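Local atomic coordinates of PfhB2 (Pasteurella multocida, PDB entry 6U8T), a protein that probably acts as a cysteine protease of the YopT type, cleaving peptide bonds as one domain of a Pasteurella toxin. Residues A17-E22 with P177-M182; V31-G36 with K80-F85. The protein carries 1 engineered substitution. All blocks are in the same frame, centred on the assembly; numbering follows the deposited sequence.

In the fold
Both contacts use the long helix 20-51, whose N-terminal end belongs to contact 1 and whose middle turns belong to contact 2, with about 29 Å between the contact centres. Contact 1 lies about 23 Å from the centre of the chain and is partly buried; contact 2 is a buried contact about 10 Å from that centre. The buried areas are nearly equal, 232 and 229 Å², but the chemistry differs. Contact 1 joins a helix start to a strand connection through two hydrogen bonds to one carbonyl, whereas contact 2 pairs two helices through an aromatic edge-to-face stack and close carbon contacts. The second subunit touches both.

Contact 1: A17-E22 with P177-M182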
ATOM      1  N   ALA C  17      -7.447  22.017 -10.478  1.00 63.50           N
ATOM      2  CA  ALA C  17      -8.778  22.331  -9.918  1.00 65.29           C
ATOM      3  C   ALA C  17      -9.242  21.131  -9.089  1.00 68.22           C
ATOM      4  O   ALA C  17      -9.728  21.325  -7.973  1.00 77.37           O
ATOM      5  CB  ALA C  17      -9.729  22.663 -11.043  1.00 67.27           C
ATOM      6  N   GLN C  18      -9.069  19.922  -9.619  1.00 65.89           N
ATOM      7  CA  GLN C  18      -9.400  18.659  -8.914  1.00 66.18           C
ATOM      8  C   GLN C  18      -8.073  17.963  -8.609  1.00 60.06           C
ATOM      9  O   GLN C  18      -7.414  17.457  -9.565  1.00 60.70           O
ATOM     10  CB  GLN C  18     -10.290  17.763  -9.780  1.00 70.28           C
ATOM     11  CG  GLN C  18     -11.443  18.482 -10.464  1.00 71.66           C
ATOM     12  CD  GLN C  18     -12.723  18.405  -9.671  1.00 72.95           C
ATOM     13  OE1 GLN C  18     -12.724  18.246  -8.444  1.00 72.07           O
ATOM     14  NE2 GLN C  18     -13.830  18.497 -10.387  1.00 70.38           N
ATOM     15  N   SER C  19      -7.672  17.991  -7.343  1.00 48.33           N
ATOM     16  CA  SER C  19      -6.384  17.439  -6.870  1.00 43.27           C
ATOM     17  C   SER C  19      -6.558  15.927  -6.723  1.00 41.94           C
ATOM     18  O   SER C  19      -7.311  15.494  -5.809  1.00 40.92           O
ATOM     19  CB  SER C  19      -5.988  18.101  -5.591  1.00 41.66           C
ATOM     20  OG  SER C  19      -4.865  17.466  -5.014  1.00 41.09           O
ATOM     21  N   LYS C  20      -5.934  15.135  -7.587  1.00 40.95           N
ATOM     22  CA  LYS C  20      -5.869  13.659  -7.383  1.00 42.16           C
ATOM     23  C   LYS C  20      -5.078  13.333  -6.102  1.00 38.10           C
ATOM     24  O   LYS C  20      -5.371  12.269  -5.503  1.00 39.16           O
ATOM     25  CB  LYS C  20      -5.338  12.962  -8.635  1.00 44.78           C
ATOM     26  CG  LYS C  20      -6.228  13.136  -9.855  1.00 50.01           C
ATOM     27  CD  LYS C  20      -7.646  12.696  -9.602  1.00 54.40           C
ATOM     28  CE  LYS C  20      -8.356  12.370 -10.888  1.00 61.38           C
ATOM     29  NZ  LYS C  20      -9.659  11.742 -10.615  1.00 68.21           N
ATOM     30  N   GLY C  21      -4.203  14.243  -5.667  1.00 37.79           N
ATOM     31  CA  GLY C  21      -3.489  14.149  -4.381  1.00 35.56           C
ATOM     32  C   GLY C  21      -4.434  14.193  -3.188  1.00 33.43           C
ATOM     33  O   GLY C  21      -4.210  13.437  -2.242  1.00 32.06           O
ATOM     34  N   GLU C  22      -5.449  15.060  -3.200  1.00 34.93           N
ATOM     35  CA  GLU C  22      -6.436  15.159  -2.078  1.00 34.32           C
ATOM     36  C   GLU C  22      -7.256  13.874  -1.996  1.00 30.46           C
ATOM     37  O   GLU C  22      -7.455  13.369  -0.879  1.00 30.80           O
ATOM     38  CB  GLU C  22      -7.339  16.396  -2.222  1.00 37.71           C
ATOM     39  CG  GLU C  22      -6.615  17.695  -1.914  1.00 41.92           C
ATOM     40  CD  GLU C  22      -5.815  17.712  -0.617  1.00 45.36           C
ATOM     41  OE1 GLU C  22      -6.363  17.290   0.424  1.00 57.92           O
ATOM     42  OE2 GLU C  22      -4.633  18.149  -0.641  1.00 54.00           O
ATOM     43  N   PRO C 177       1.572  15.706 -10.957  1.00 35.60           N
ATOM     44  CA  PRO C 177       0.272  15.673 -11.615  1.00 36.33           C
ATOM     45  C   PRO C 177      -0.912  15.555 -10.640  1.00 35.75           C
ATOM     46  O   PRO C 177      -2.027  15.712 -11.095  1.00 35.10           O
ATOM     47  CB  PRO C 177       0.290  14.428 -12.508  1.00 36.01           C
ATOM     48  CG  PRO C 177       1.680  13.871 -12.456  1.00 35.86           C
ATOM     49  CD  PRO C 177       2.467  14.654 -11.429  1.00 36.08           C
ATOM     50  N   ASN C 178      -0.627  15.256  -9.364  1.00 36.74           N
ATOM     51  CA  ASN C 178      -1.623  15.152  -8.259  1.00 35.72           C
ATOM     52  C   ASN C 178      -1.902  16.540  -7.654  1.00 36.48           C
ATOM     53  O   ASN C 178      -2.863  16.629  -6.869  1.00 35.89           O
ATOM     54  CB  ASN C 178      -1.145  14.241  -7.125  1.00 34.43           C
ATOM     55  CG  ASN C 178      -1.472  12.779  -7.342  1.00 37.66           C
ATOM     56  OD1 ASN C 178      -2.027  12.416  -8.393  1.00 40.25           O
ATOM     57  ND2 ASN C 178      -1.114  11.943  -6.366  1.00 34.38           N
ATOM     58  N   PHE C 179      -1.061  17.544  -7.925  1.00 37.33           N
ATOM     59  CA  PHE C 179      -1.164  18.892  -7.296  1.00 39.95           C
ATOM     60  C   PHE C 179      -0.945  20.009  -8.320  1.00 42.71           C
ATOM     61  O   PHE C 179      -1.812  20.889  -8.428  1.00 47.72           O
ATOM     62  CB  PHE C 179      -0.190  19.015  -6.123  1.00 39.06           C
ATOM     63  CG  PHE C 179      -0.460  18.046  -5.007  1.00 37.00           C
ATOM     64  CD1 PHE C 179      -1.502  18.243  -4.124  1.00 36.24           C
ATOM     65  CD2 PHE C 179       0.353  16.952  -4.822  1.00 36.77           C
ATOM     66  CE1 PHE C 179      -1.732  17.364  -3.080  1.00 35.25           C
ATOM     67  CE2 PHE C 179       0.121  16.051  -3.789  1.00 35.08           C
ATOM     68  CZ  PHE C 179      -0.931  16.255  -2.925  1.00 34.08           C
ATOM     69  N   GLY C 180       0.186  20.006  -9.025  1.00 44.69           N
ATOM     70  CA  GLY C 180       0.479  20.997 -10.075  1.00 47.27           C
ATOM     71  C   GLY C 180       1.971  21.279 -10.204  1.00 47.61           C
ATOM     72  O   GLY C 180       2.771  20.377  -9.957  1.00 46.05           O
ATOM     73  N   GLU C 181       2.321  22.508 -10.581  1.00 49.54           N
ATOM     74  CA  GLU C 181       3.697  22.940 -10.884  1.00 51.13           C
ATOM     75  C   GLU C 181       4.115  24.015  -9.893  1.00 52.35           C
ATOM     76  O   GLU C 181       3.361  24.949  -9.625  1.00 55.13           O
ATOM     77  CB  GLU C 181       3.751  23.400 -12.331  1.00 53.43           C
ATOM     78  CG  GLU C 181       5.161  23.671 -12.812  1.00 56.43           C
ATOM     79  CD  GLU C 181       5.205  24.271 -14.198  1.00 58.46           C
ATOM     80  OE1 GLU C 181       4.804  23.582 -15.137  1.00 57.34           O
ATOM     81  OE2 GLU C 181       5.596  25.439 -14.310  1.00 63.85           O
HETATM   82  N   MSE C 182       5.317  23.838  -9.341  1.00 53.52           N
HETATM   83  CA  MSE C 182       5.919  24.781  -8.417  1.00 57.57           C
HETATM   84  C   MSE C 182       7.338  25.123  -8.882  1.00 58.43           C
HETATM   85  O   MSE C 182       8.034  24.291  -9.472  1.00 56.46           O
HETATM   86  CB  MSE C 182       5.927  24.142  -7.028  1.00 59.19           C
HETATM   87  CG  MSE C 182       4.572  23.760  -6.504  1.00 63.46           C
HETATM   88 SE   MSE C 182       4.054  21.911  -6.856  1.00 75.06          SE
HETATM   89  CE  MSE C 182       4.264  20.870  -5.259  1.00 73.06           C
TER
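Ser19, the N-cap of helix 20-51, and Gly21 in the helix's first turn meet Asn178 and Phe179 in the connection of a beta hairpin, between antiparallel strands 171-176 and 180-184. Phe179 and Gly180 both face Asp176, which makes this entry into the second strand a classic beta bulge. The contact centres on the carbonyl of Asn178, which accepts two bonds. Ser19 OG donates to Asn178 O at 2.9 Å, with a C=O...OG angle of 167° that is nearly linear at the acceptor. Gly21 N reaches the same Asn178 O at 3.0 Å, lying in the carbonyl plane on a lone pair, with an N-H...O angle of 153°. Ser19 OG is anti to its backbone N (chi1 172°), and from there it also accepts from Glu22 N at 3.1 Å, the capping bond.

Packing completes the fit. With no side chain on Gly21, its CA comes to 4.4 Å from the CA of Asn178, and Gly21 CA also lies 3.6 Å from Phe179 CZ, obliquely to the ring. The Asn178 side chain runs beside Gly21 N and CA, and its OD1 touches Lys20 CB at 3.4 Å. Glu22 OE2 approaches the ring edge in plane, 3.9 Å from Phe179 CE1, while its salt bridge goes to Lys25. On the hairpin side, Pro177 and Asn178 also pack on Cys42 and Ser38 of the second subunit.

Ser19 OG thus links both segments, as donor to the hairpin and acceptor from the helix. Asn178 O takes a bond from the first-turn amide of Gly21, near the positive end of the helix, which would be expected to polarise this carbonyl; the Ser19 hydroxyl caps Glu22 N as it donates to the same oxygen.

Contact 2: V31-G36 with K80-F85; sequences VDTQHG and KLQTEF
The rings of His35 and Phe85 form a T-shaped pair: the edge of the phenyl ring points at one face of the imidazole, with the planes at 87° and the ring centroids 5.4 Å apart. Phe85 CE2 lies over that face, 4.1 Å from His35 ND1, and Phe85 CZ comes to 3.8 Å from His35 CE1. At the phenyl ring itself, His35 CE1 sits at the edge, near the ring plane, whereas Gly36 CA approaches obliquely, 3.8 Å from Phe85 CD2.

This is helix-helix packing between helix 20-51 and helix 72-87. The axes of the short segments pass 9.5 Å apart, and their N-to-C directions differ by 123°, closer to antiparallel than to parallel. Gly36 marks the nearest backbone approach, its CA 4.9 Å from the CA of Gln82. Having no side chain there, Gly36 presents bare backbone to both Gln82 and Phe85, both of which set off toward residues 31-36. In Phe85, CG is anti to the backbone N (chi1 -179°), which starts the side chain on its course to the imidazole. Around the ring pair, Phe85 also touches Glu39 in the next turn of helix 20-51 and Thr98 of helix 91-104, while His35 packs against Ser160 of the second subunit.

Van der Waals contact and the ring stack carry the pairing of these two segments. The Gln82 chain, extended beyond CG, crosses Thr33 at a slant; the Thr33 hydroxyl bonds instead to Lys29 O one turn earlier in its own helix. What faces the amide is the methyl group, with Thr33 CG2 3.6 Å from Gln82 NE2, and the aliphatic part of the same glutamine presses on the glycine backbone, Gln82 CG lying 3.4 Å from Gly36 C.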
ATOM      1  N   VAL C  31      -7.781   3.514   4.398  1.00 23.97           N
ATOM      2  CA  VAL C  31      -6.984   2.262   4.555  1.00 25.70           C
ATOM      3  C   VAL C  31      -6.393   2.196   5.977  1.00 27.06           C
ATOM      4  O   VAL C  31      -6.394   1.123   6.577  1.00 23.55           O
ATOM      5  CB  VAL C  31      -5.886   2.188   3.478  1.00 24.30           C
ATOM      6  CG1 VAL C  31      -4.912   1.086   3.781  1.00 24.24           C
ATOM      7  CG2 VAL C  31      -6.477   1.991   2.096  1.00 24.46           C
ATOM      8  N   ASP C  32      -5.926   3.323   6.520  1.00 30.30           N
ATOM      9  CA  ASP C  32      -5.429   3.386   7.921  1.00 29.37           C
ATOM     10  C   ASP C  32      -6.582   3.051   8.885  1.00 26.24           C
ATOM     11  O   ASP C  32      -6.384   2.181   9.743  1.00 26.31           O
ATOM     12  CB  ASP C  32      -4.816   4.754   8.214  1.00 34.16           C
ATOM     13  CG  ASP C  32      -3.914   4.747   9.441  1.00 38.38           C
ATOM     14  OD1 ASP C  32      -3.002   3.910   9.512  1.00 40.47           O
ATOM     15  OD2 ASP C  32      -4.139   5.570  10.330  1.00 54.00           O
ATOM     16  N   THR C  33      -7.737   3.713   8.758  1.00 22.82           N
ATOM     17  CA  THR C  33      -8.892   3.514   9.668  1.00 23.04           C
ATOM     18  C   THR C  33      -9.339   2.045   9.587  1.00 24.69           C
ATOM     19  O   THR C  33      -9.725   1.463  10.613  1.00 27.78           O
ATOM     20  CB  THR C  33     -10.063   4.443   9.320  1.00 22.16           C
ATOM     21  OG1 THR C  33      -9.672   5.773   9.636  1.00 22.38           O
ATOM     22  CG2 THR C  33     -11.325   4.141  10.093  1.00 21.36           C
ATOM     23  N   GLN C  34      -9.371   1.503   8.376  1.00 24.75           N
ATOM     24  CA  GLN C  34      -9.874   0.150   8.062  1.00 23.84           C
ATOM     25  C   GLN C  34      -8.924  -0.911   8.662  1.00 19.87           C
ATOM     26  O   GLN C  34      -9.395  -1.993   9.030  1.00 19.07           O
ATOM     27  CB  GLN C  34     -10.075   0.026   6.554  1.00 25.29           C
ATOM     28  CG  GLN C  34     -11.112  -1.025   6.195  1.00 27.12           C
ATOM     29  CD  GLN C  34     -12.465  -0.697   6.771  1.00 26.71           C
ATOM     30  OE1 GLN C  34     -12.912   0.431   6.732  1.00 28.94           O
ATOM     31  NE2 GLN C  34     -13.149  -1.698   7.282  1.00 29.37           N
ATOM     32  N   HIS C  35      -7.661  -0.586   8.841  1.00 18.18           N
ATOM     33  CA  HIS C  35      -6.718  -1.435   9.608  1.00 17.69           C
ATOM     34  C   HIS C  35      -7.215  -1.543  11.062  1.00 17.78           C
ATOM     35  O   HIS C  35      -7.290  -2.662  11.596  1.00 16.09           O
ATOM     36  CB  HIS C  35      -5.272  -0.951   9.459  1.00 17.85           C
ATOM     37  CG  HIS C  35      -4.305  -1.817  10.199  1.00 18.77           C
ATOM     38  ND1 HIS C  35      -3.227  -1.303  10.883  1.00 19.31           N
ATOM     39  CD2 HIS C  35      -4.308  -3.153  10.447  1.00 19.12           C
ATOM     40  CE1 HIS C  35      -2.564  -2.278  11.458  1.00 19.84           C
ATOM     41  NE2 HIS C  35      -3.199  -3.425  11.212  1.00 20.36           N
ATOM     42  N   GLY C  36      -7.547  -0.412  11.672  1.00 18.12           N
ATOM     43  CA  GLY C  36      -8.162  -0.336  13.011  1.00 17.72           C
ATOM     44  C   GLY C  36      -9.366  -1.273  13.142  1.00 16.45           C
ATOM     45  O   GLY C  36      -9.450  -2.038  14.153  1.00 15.23           O
ATOM     46  N   LYS C  80     -15.080   0.770  19.950  1.00 22.21           N
ATOM     47  CA  LYS C  80     -14.349   1.136  21.195  1.00 25.32           C
ATOM     48  C   LYS C  80     -12.872   0.721  21.071  1.00 23.11           C
ATOM     49  O   LYS C  80     -11.993   1.583  21.275  1.00 22.40           O
ATOM     50  CB  LYS C  80     -14.926   0.438  22.429  1.00 30.49           C
ATOM     51  CG  LYS C  80     -15.528   1.279  23.540  1.00 38.82           C
ATOM     52  CD  LYS C  80     -16.320   0.367  24.544  1.00 49.23           C
ATOM     53  CE  LYS C  80     -17.839   0.287  24.320  1.00 59.90           C
ATOM     54  NZ  LYS C  80     -18.397  -1.080  24.063  1.00 54.70           N
ATOM     55  N   LEU C  81     -12.607  -0.567  20.807  1.00 20.52           N
ATOM     56  CA  LEU C  81     -11.227  -1.105  20.702  1.00 19.31           C
ATOM     57  C   LEU C  81     -10.495  -0.404  19.546  1.00 19.17           C
ATOM     58  O   LEU C  81      -9.311  -0.101  19.668  1.00 19.48           O
ATOM     59  CB  LEU C  81     -11.289  -2.615  20.471  1.00 18.06           C
ATOM     60  CG  LEU C  81      -9.939  -3.316  20.387  1.00 17.86           C
ATOM     61  CD1 LEU C  81      -9.065  -2.910  21.580  1.00 18.89           C
ATOM     62  CD2 LEU C  81     -10.101  -4.838  20.332  1.00 16.75           C
ATOM     63  N   GLN C  82     -11.174  -0.201  18.422  1.00 19.29           N
ATOM     64  CA  GLN C  82     -10.581   0.399  17.216  1.00 19.88           C
ATOM     65  C   GLN C  82     -10.069   1.824  17.567  1.00 22.75           C
ATOM     66  O   GLN C  82      -8.977   2.179  17.182  1.00 20.50           O
ATOM     67  CB  GLN C  82     -11.632   0.408  16.123  1.00 19.89           C
ATOM     68  CG  GLN C  82     -11.167   1.112  14.857  1.00 21.47           C
ATOM     69  CD  GLN C  82     -12.345   1.710  14.129  1.00 22.51           C
ATOM     70  OE1 GLN C  82     -13.462   1.187  14.179  1.00 25.73           O
ATOM     71  NE2 GLN C  82     -12.068   2.676  13.290  1.00 20.07           N
ATOM     72  N   THR C  83     -10.867   2.612  18.275  1.00 24.04           N
ATOM     73  CA  THR C  83     -10.531   3.955  18.803  1.00 26.18           C
ATOM     74  C   THR C  83      -9.249   3.901  19.645  1.00 29.12           C
ATOM     75  O   THR C  83      -8.357   4.716  19.384  1.00 32.63           O
ATOM     76  CB  THR C  83     -11.714   4.467  19.623  1.00 26.33           C
ATOM     77  OG1 THR C  83     -12.443   5.038  18.548  1.00 27.72           O
ATOM     78  CG2 THR C  83     -11.386   5.429  20.737  1.00 29.80           C
ATOM     79  N   GLU C  84      -9.202   3.025  20.640  1.00 27.07           N
ATOM     80  CA  GLU C  84      -8.012   2.815  21.499  1.00 30.43           C
ATOM     81  C   GLU C  84      -6.794   2.467  20.612  1.00 27.26           C
ATOM     82  O   GLU C  84      -5.734   3.127  20.737  1.00 25.90           O
ATOM     83  CB  GLU C  84      -8.342   1.779  22.570  1.00 33.46           C
ATOM     84  CG  GLU C  84      -9.222   2.363  23.661  1.00 42.05           C
ATOM     85  CD  GLU C  84     -10.030   1.379  24.482  1.00 55.51           C
ATOM     86  OE1 GLU C  84      -9.833   0.148  24.283  1.00 64.93           O
ATOM     87  OE2 GLU C  84     -10.881   1.846  25.296  1.00 68.39           O
ATOM     88  N   PHE C  85      -6.980   1.551  19.678  1.00 24.46           N
ATOM     89  CA  PHE C  85      -5.931   1.105  18.732  1.00 24.59           C
ATOM     90  C   PHE C  85      -5.376   2.291  17.940  1.00 25.45           C
ATOM     91  O   PHE C  85      -4.175   2.461  17.793  1.00 24.58           O
ATOM     92  CB  PHE C  85      -6.492   0.009  17.840  1.00 22.58           C
ATOM     93  CG  PHE C  85      -5.499  -0.526  16.847  1.00 22.01           C
ATOM     94  CD1 PHE C  85      -4.726  -1.634  17.165  1.00 22.65           C
ATOM     95  CD2 PHE C  85      -5.392   0.017  15.581  1.00 21.42           C
ATOM     96  CE1 PHE C  85      -3.855  -2.187  16.240  1.00 21.80           C
ATOM     97  CE2 PHE C  85      -4.504  -0.523  14.664  1.00 21.96           C
ATOM     98  CZ  PHE C  85      -3.743  -1.627  14.998  1.00 22.09           C
TER